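Local atomic coordinates of GlcNAc Inducible Gene 2, GIG2 (PDB entry 6AKZ), a protein that binds an iron ion and is probably an oxygenase of the cupin-related Gig2-like (DUF1479) family. Residues 64-69 and 142-147; 98-103 and 341-346. All coordinates share one frame; numbering follows the deposited sequence.

Interaction 1. Residues 64-69 and 142-147; sequences CDFIDI and HPNMKA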
loop_
_atom_site.group_PDB
_atom_site.type_symbol
_atom_site.label_atom_id
_atom_site.label_comp_id
_atom_site.label_asym_id
_atom_site.label_seq_id
_atom_site.Cartn_x
_atom_site.Cartn_y
_atom_site.Cartn_z
ATOM N N CYS A 64 -10.403 0.217 16.299
ATOM C CA CYS A 64 -11.805 0.387 16.567
ATOM C C CYS A 64 -12.571 -0.860 16.250
ATOM O O CYS A 64 -12.025 -1.755 15.666
ATOM C CB CYS A 64 -12.381 1.575 15.851
ATOM S SG CYS A 64 -12.623 1.348 14.090
ATOM N N ASP A 65 -13.822 -0.917 16.682
ATOM C CA ASP A 65 -14.689 -2.042 16.413
ATOM C C ASP A 65 -15.537 -1.845 15.168
ATOM O O ASP A 65 -15.947 -0.767 14.900
ATOM C CB ASP A 65 -15.627 -2.368 17.553
ATOM C CG ASP A 65 -16.140 -3.795 17.477
ATOM O OD1 ASP A 65 -15.585 -4.568 18.259
ATOM O OD2 ASP A 65 -17.062 -4.150 16.680
ATOM N N PHE A 66 -15.778 -2.941 14.458
ATOM C CA PHE A 66 -16.540 -2.865 13.253
ATOM C C PHE A 66 -17.876 -2.147 13.535
ATOM O O PHE A 66 -18.323 -1.383 12.735
ATOM C CB PHE A 66 -16.797 -4.268 12.707
ATOM C CG PHE A 66 -17.612 -4.275 11.484
ATOM C CD1 PHE A 66 -17.107 -3.762 10.354
ATOM C CD2 PHE A 66 -18.909 -4.718 11.488
ATOM C CE1 PHE A 66 -17.823 -3.710 9.232
ATOM C CE2 PHE A 66 -19.649 -4.660 10.346
ATOM C CZ PHE A 66 -19.100 -4.157 9.212
ATOM N N ILE A 67 -18.470 -2.404 14.679
ATOM C CA ILE A 67 -19.755 -1.777 15.005
ATOM C C ILE A 67 -19.728 -0.257 15.160
ATOM O O ILE A 67 -20.712 0.366 15.009
ATOM C CB ILE A 67 -20.490 -2.450 16.146
ATOM C CG1 ILE A 67 -19.968 -2.008 17.469
ATOM C CG2 ILE A 67 -20.385 -3.922 16.037
ATOM C CD1 ILE A 67 -20.776 -2.639 18.561
ATOM N N ASP A 68 -18.581 0.303 15.490
ATOM C CA ASP A 68 -18.374 1.757 15.556
ATOM C C ASP A 68 -18.530 2.428 14.125
ATOM O O ASP A 68 -18.659 3.641 14.025
ATOM C CB ASP A 68 -16.963 2.125 16.128
ATOM C CG ASP A 68 -16.631 1.535 17.553
ATOM O OD1 ASP A 68 -17.580 1.271 18.333
ATOM O OD2 ASP A 68 -15.371 1.390 17.924
ATOM N N ILE A 69 -18.453 1.673 13.048
ATOM C CA ILE A 69 -18.546 2.235 11.712
ATOM C C ILE A 69 -20.012 2.358 11.352
ATOM O O ILE A 69 -20.702 1.330 11.194
ATOM C CB ILE A 69 -17.805 1.396 10.696
ATOM C CG1 ILE A 69 -16.306 1.453 11.058
ATOM C CG2 ILE A 69 -18.097 1.861 9.263
ATOM C CD1 ILE A 69 -15.462 0.452 10.311
ATOM N N HIS A 142 -17.315 -10.351 1.307
ATOM C CA HIS A 142 -18.176 -10.376 2.427
ATOM C C HIS A 142 -18.724 -8.970 2.691
ATOM O O HIS A 142 -17.981 -7.997 2.581
ATOM C CB HIS A 142 -17.416 -10.886 3.648
ATOM C CG HIS A 142 -18.254 -11.119 4.852
ATOM N ND1 HIS A 142 -18.721 -10.110 5.671
ATOM C CD2 HIS A 142 -18.675 -12.285 5.421
ATOM C CE1 HIS A 142 -19.392 -10.640 6.689
ATOM N NE2 HIS A 142 -19.381 -11.956 6.552
ATOM N N PRO A 143 -20.012 -8.849 3.012
ATOM C CA PRO A 143 -20.613 -7.506 3.193
ATOM C C PRO A 143 -19.872 -6.620 4.193
ATOM O O PRO A 143 -19.776 -5.388 4.000
ATOM C CB PRO A 143 -22.047 -7.826 3.751
ATOM C CG PRO A 143 -22.271 -9.230 3.400
ATOM C CD PRO A 143 -20.952 -9.902 3.474
ATOM N N ASN A 144 -19.347 -7.239 5.246
ATOM C CA ASN A 144 -18.595 -6.516 6.259
ATOM C C ASN A 144 -17.274 -6.064 5.655
ATOM O O ASN A 144 -16.724 -5.030 6.033
ATOM C CB ASN A 144 -18.347 -7.401 7.481
ATOM C CG ASN A 144 -19.594 -7.597 8.320
ATOM O OD1 ASN A 144 -20.664 -7.087 7.992
ATOM N ND2 ASN A 144 -19.461 -8.341 9.412
ATOM N N MET A 145 -16.704 -6.799 4.722
ATOM C CA MET A 145 -15.457 -6.384 4.107
ATOM C C MET A 145 -15.751 -5.248 3.124
ATOM O O MET A 145 -15.064 -4.290 3.107
ATOM C CB MET A 145 -14.754 -7.509 3.386
ATOM C CG MET A 145 -14.406 -8.613 4.349
ATOM S SD MET A 145 -13.036 -8.080 5.339
ATOM C CE MET A 145 -13.816 -6.882 6.387
ATOM N N LYS A 146 -16.776 -5.404 2.288
ATOM C CA LYS A 146 -17.107 -4.294 1.399
ATOM C C LYS A 146 -17.312 -2.985 2.203
ATOM O O LYS A 146 -16.936 -1.905 1.766
ATOM C CB LYS A 146 -18.377 -4.594 0.616
ATOM C CG LYS A 146 -18.143 -5.741 -0.405
ATOM C CD LYS A 146 -19.414 -5.920 -1.266
ATOM C CE LYS A 146 -19.144 -6.818 -2.441
ATOM N NZ LYS A 146 -20.273 -6.937 -3.391
ATOM N N ALA A 147 -17.969 -3.110 3.327
ATOM C CA ALA A 147 -18.277 -1.981 4.197
ATOM C C ALA A 147 -17.022 -1.271 4.663
ATOM O O ALA A 147 -16.931 -0.031 4.596
ATOM C CB ALA A 147 -19.126 -2.408 5.397
#

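Interaction 2. Residues 98-103 and 341-346; sequences RIDIWF and VKKGSF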
loop_
_atom_site.group_PDB
_atom_site.type_symbol
_atom_site.label_atom_id
_atom_site.label_comp_id
_atom_site.label_asym_id
_atom_site.label_seq_id
_atom_site.Cartn_x
_atom_site.Cartn_y
_atom_site.Cartn_z
ATOM N N ARG A 98 -16.599 -18.303 11.037
ATOM C CA ARG A 98 -16.378 -18.134 9.619
ATOM C C ARG A 98 -14.912 -18.077 9.199
ATOM O O ARG A 98 -14.461 -18.647 8.190
ATOM C CB ARG A 98 -17.089 -16.844 9.195
ATOM C CG ARG A 98 -16.971 -16.528 7.729
ATOM C CD ARG A 98 -17.293 -17.639 6.780
ATOM N NE ARG A 98 -18.667 -18.091 6.941
ATOM C CZ ARG A 98 -19.217 -19.098 6.242
ATOM N NH1 ARG A 98 -18.506 -19.771 5.344
ATOM N NH2 ARG A 98 -20.503 -19.437 6.442
ATOM N N ILE A 99 -14.142 -17.393 9.992
ATOM C CA ILE A 99 -12.697 -17.369 9.826
ATOM C C ILE A 99 -12.067 -18.741 9.877
ATOM O O ILE A 99 -11.213 -19.080 9.047
ATOM C CB ILE A 99 -12.018 -16.459 10.875
ATOM C CG1 ILE A 99 -12.364 -15.031 10.634
ATOM C CG2 ILE A 99 -10.503 -16.649 10.887
ATOM C CD1 ILE A 99 -11.780 -14.378 9.416
ATOM N N ASP A 100 -12.506 -19.556 10.834
ATOM C CA ASP A 100 -11.989 -20.915 10.985
ATOM C C ASP A 100 -12.291 -21.782 9.760
ATOM O O ASP A 100 -11.433 -22.534 9.300
ATOM C CB ASP A 100 -12.563 -21.570 12.244
ATOM C CG ASP A 100 -12.209 -20.810 13.508
ATOM O OD1 ASP A 100 -11.509 -19.780 13.407
ATOM O OD2 ASP A 100 -12.630 -21.243 14.601
ATOM N N ILE A 101 -13.507 -21.667 9.230
ATOM C CA ILE A 101 -13.891 -22.410 8.056
ATOM C C ILE A 101 -13.004 -21.977 6.880
ATOM O O ILE A 101 -12.481 -22.798 6.143
ATOM C CB ILE A 101 -15.406 -22.151 7.802
ATOM C CG1 ILE A 101 -16.254 -22.875 8.843
ATOM C CG2 ILE A 101 -15.792 -22.580 6.399
ATOM C CD1 ILE A 101 -17.655 -22.288 8.998
ATOM N N TRP A 102 -12.870 -20.668 6.656
ATOM C CA TRP A 102 -12.001 -20.192 5.583
ATOM C C TRP A 102 -10.541 -20.647 5.699
ATOM O O TRP A 102 -9.936 -21.090 4.712
ATOM C CB TRP A 102 -12.060 -18.645 5.489
ATOM C CG TRP A 102 -13.300 -18.059 4.887
ATOM C CD1 TRP A 102 -14.176 -18.675 4.023
ATOM C CD2 TRP A 102 -13.764 -16.717 5.034
ATOM N NE1 TRP A 102 -15.174 -17.827 3.690
ATOM C CE2 TRP A 102 -14.960 -16.608 4.269
ATOM C CE3 TRP A 102 -13.324 -15.588 5.750
ATOM C CZ2 TRP A 102 -15.696 -15.406 4.199
ATOM C CZ3 TRP A 102 -14.034 -14.393 5.636
ATOM C CH2 TRP A 102 -15.243 -14.318 4.927
ATOM N N PHE A 103 -9.991 -20.585 6.911
ATOM C CA PHE A 103 -8.594 -20.998 7.150
ATOM C C PHE A 103 -8.474 -22.489 6.812
ATOM O O PHE A 103 -7.577 -22.882 6.104
ATOM C CB PHE A 103 -8.154 -20.768 8.607
ATOM C CG PHE A 103 -6.772 -21.209 8.866
ATOM C CD1 PHE A 103 -5.708 -20.535 8.316
ATOM C CD2 PHE A 103 -6.529 -22.418 9.529
ATOM C CE1 PHE A 103 -4.389 -20.985 8.472
ATOM C CE2 PHE A 103 -5.243 -22.884 9.690
ATOM C CZ PHE A 103 -4.169 -22.155 9.170
ATOM N N VAL A 341 -3.557 -9.250 17.666
ATOM C CA VAL A 341 -4.453 -9.509 16.538
ATOM C C VAL A 341 -5.388 -10.649 16.923
ATOM O O VAL A 341 -4.911 -11.706 17.382
ATOM C CB VAL A 341 -3.607 -9.950 15.319
ATOM C CG1 VAL A 341 -4.457 -10.411 14.171
ATOM C CG2 VAL A 341 -2.723 -8.805 14.901
ATOM N N LYS A 342 -6.681 -10.432 16.698
ATOM C CA LYS A 342 -7.711 -11.446 16.844
ATOM C C LYS A 342 -8.263 -11.882 15.440
ATOM O O LYS A 342 -8.414 -11.094 14.521
ATOM C CB LYS A 342 -8.817 -10.920 17.762
ATOM C CG LYS A 342 -8.320 -10.492 19.155
ATOM C CD LYS A 342 -7.846 -11.691 19.940
ATOM C CE LYS A 342 -7.621 -11.353 21.452
ATOM N NZ LYS A 342 -6.160 -11.148 21.756
ATOM N N LYS A 343 -8.603 -13.138 15.321
ATOM C CA LYS A 343 -9.345 -13.677 14.103
ATOM C C LYS A 343 -10.484 -12.761 13.686
ATOM O O LYS A 343 -11.228 -12.294 14.529
ATOM C CB LYS A 343 -9.961 -15.051 14.427
ATOM C CG LYS A 343 -8.949 -16.103 14.608
ATOM C CD LYS A 343 -9.610 -17.410 15.038
ATOM C CE LYS A 343 -8.535 -18.477 15.160
ATOM N NZ LYS A 343 -9.118 -19.794 15.557
ATOM N N GLY A 344 -10.533 -12.412 12.425
ATOM C CA GLY A 344 -11.602 -11.573 11.935
ATOM C C GLY A 344 -11.456 -10.091 12.098
ATOM O O GLY A 344 -12.410 -9.355 11.714
ATOM N N SER A 345 -10.286 -9.639 12.565
ATOM C CA SER A 345 -9.889 -8.244 12.467
ATOM C C SER A 345 -9.263 -8.003 11.108
ATOM O O SER A 345 -8.777 -8.902 10.458
ATOM C CB SER A 345 -8.836 -7.856 13.507
ATOM O OG SER A 345 -9.435 -7.985 14.786
ATOM N N PHE A 346 -9.345 -6.755 10.685
ATOM C CA PHE A 346 -8.745 -6.291 9.438
ATOM C C PHE A 346 -7.755 -5.213 9.795
ATOM O O PHE A 346 -8.108 -4.304 10.561
ATOM C CB PHE A 346 -9.771 -5.840 8.430
ATOM C CG PHE A 346 -9.308 -5.922 7.032
ATOM C CD1 PHE A 346 -8.490 -4.926 6.502
ATOM C CD2 PHE A 346 -9.576 -7.017 6.248
ATOM C CE1 PHE A 346 -8.005 -5.036 5.251
ATOM C CE2 PHE A 346 -9.094 -7.108 4.967
ATOM C CZ PHE A 346 -8.305 -6.155 4.477
HETATM O O HOH W 1 -11.583 -21.179 17.188
#

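Interaction 1. Residues 64-69 and 142-147
Phe66 reaches across to the N-terminal end of helix 143-153 and meets Asn144 and Ala147 with the far end of its ring. Its CG stands anti to the backbone N (chi1 178°), which carries the ring away from its own 3-10 turn toward the helix. Asn144 takes the larger share: Phe66 CE2 lies 3.5 Å from Asn144 OD1, and Phe66 CZ approaches Asn144 CB at 3.8 Å. The two side chains run across each other at about a right angle, with ring and amide planes 36° apart; the amide oxygen lies obliquely to the ring. About one turn further along the helix, the methyl Ala147 CB sits at the ring edge, near its plane, 4.2 Å from Phe66 CZ.

Local bonds hold the backbone on both sides of the contact. Asn144 N donates to His142 ND1 at 3.0 Å, the capping bond of an N-cap histidine. Phe66 is the middle residue of an Asx turn, in which Ile67 N donates to Asp65 OD2 (3.0 Å) in a nearly straight bond of 175° on the anti lone pair. The opposite carboxylate oxygen, Asp65 OD1, is bonded to Asn92 ND2. A separate bond sets the amide: Asn144 ND2 is held by Val93 O, so the nitrogen is engaged with the loop and the oxygen lies beside the ring.

This surface contact sets the end of edge strand 63-65 against helix 143-153. Phe66 also touches Ile148, Ile69 rests on Ala151, and backbone bonds from Cys64 and Phe66 join the same edge to strand 87-91.

Interaction 2. Residues 98-103 and 341-346
Ile99 of helix 96-112 packs on the turn at Lys343 and Gly344, and an ion pair lies at the solvent side of this apolar patch. In the apolar part, Ile99 CG1 is 3.7 Å from Gly344 N, and Ile99 CD1 lies 3.8 Å from Gly344 CA. The other branch, Ile99 CG2, meets Lys343 CB at 3.9 Å. Gly344 occupies the third position of a type II turn closed by Ser345 N to Lys342 O (3.1 Å); its positive phi of 84° suits glycine, and the helix comes close to the bare backbone there.

The polar part is a salt bridge in which Lys343 NZ donates to Asp100 OD1 at 3.2 Å, from 43° above the carboxylate plane. Beyond CG the lysine chain is fully extended, which brings its amine across the helix direction to Asp100, whose side chain it meets at about a right angle. A water donates to Asp100 OD2 (2.8 Å) and accepts a weak bond from Lys343 NZ, adding a second, water-mediated link through the other carboxylate oxygen.

Helix 96-112 thus lies against the loop between strands 336-337 and 346-350, where Ile99 also touches Leu260 of strand 256-261 and Gly344 shares backbone bonds with Ile94 and Ala261.

How the interactions relate
From the N terminus, strand 63-65 comes first, then strand 87-91 and helix 96-112, which holds residues 98-103. Helix 143-153 then returns to residues 64-69, so interaction 1 closes a loop of 72 residues. Interaction 2 closes a far longer one, 237 residues, when the chain reaches 341-346. Since residues 98-103 lie inside the first loop and 341-346 outside it, the two closures cross. Their centres are 14 Å apart and they touch directly: Met145 SD is 3.7 Å from Phe346 CD2, and His142 CD2 is 4.0 Å from Trp102 CH2. Together they join two helices to the sheet edge carrying strand 63-65 and to the loop leading into strand 346-350, away from the iron site.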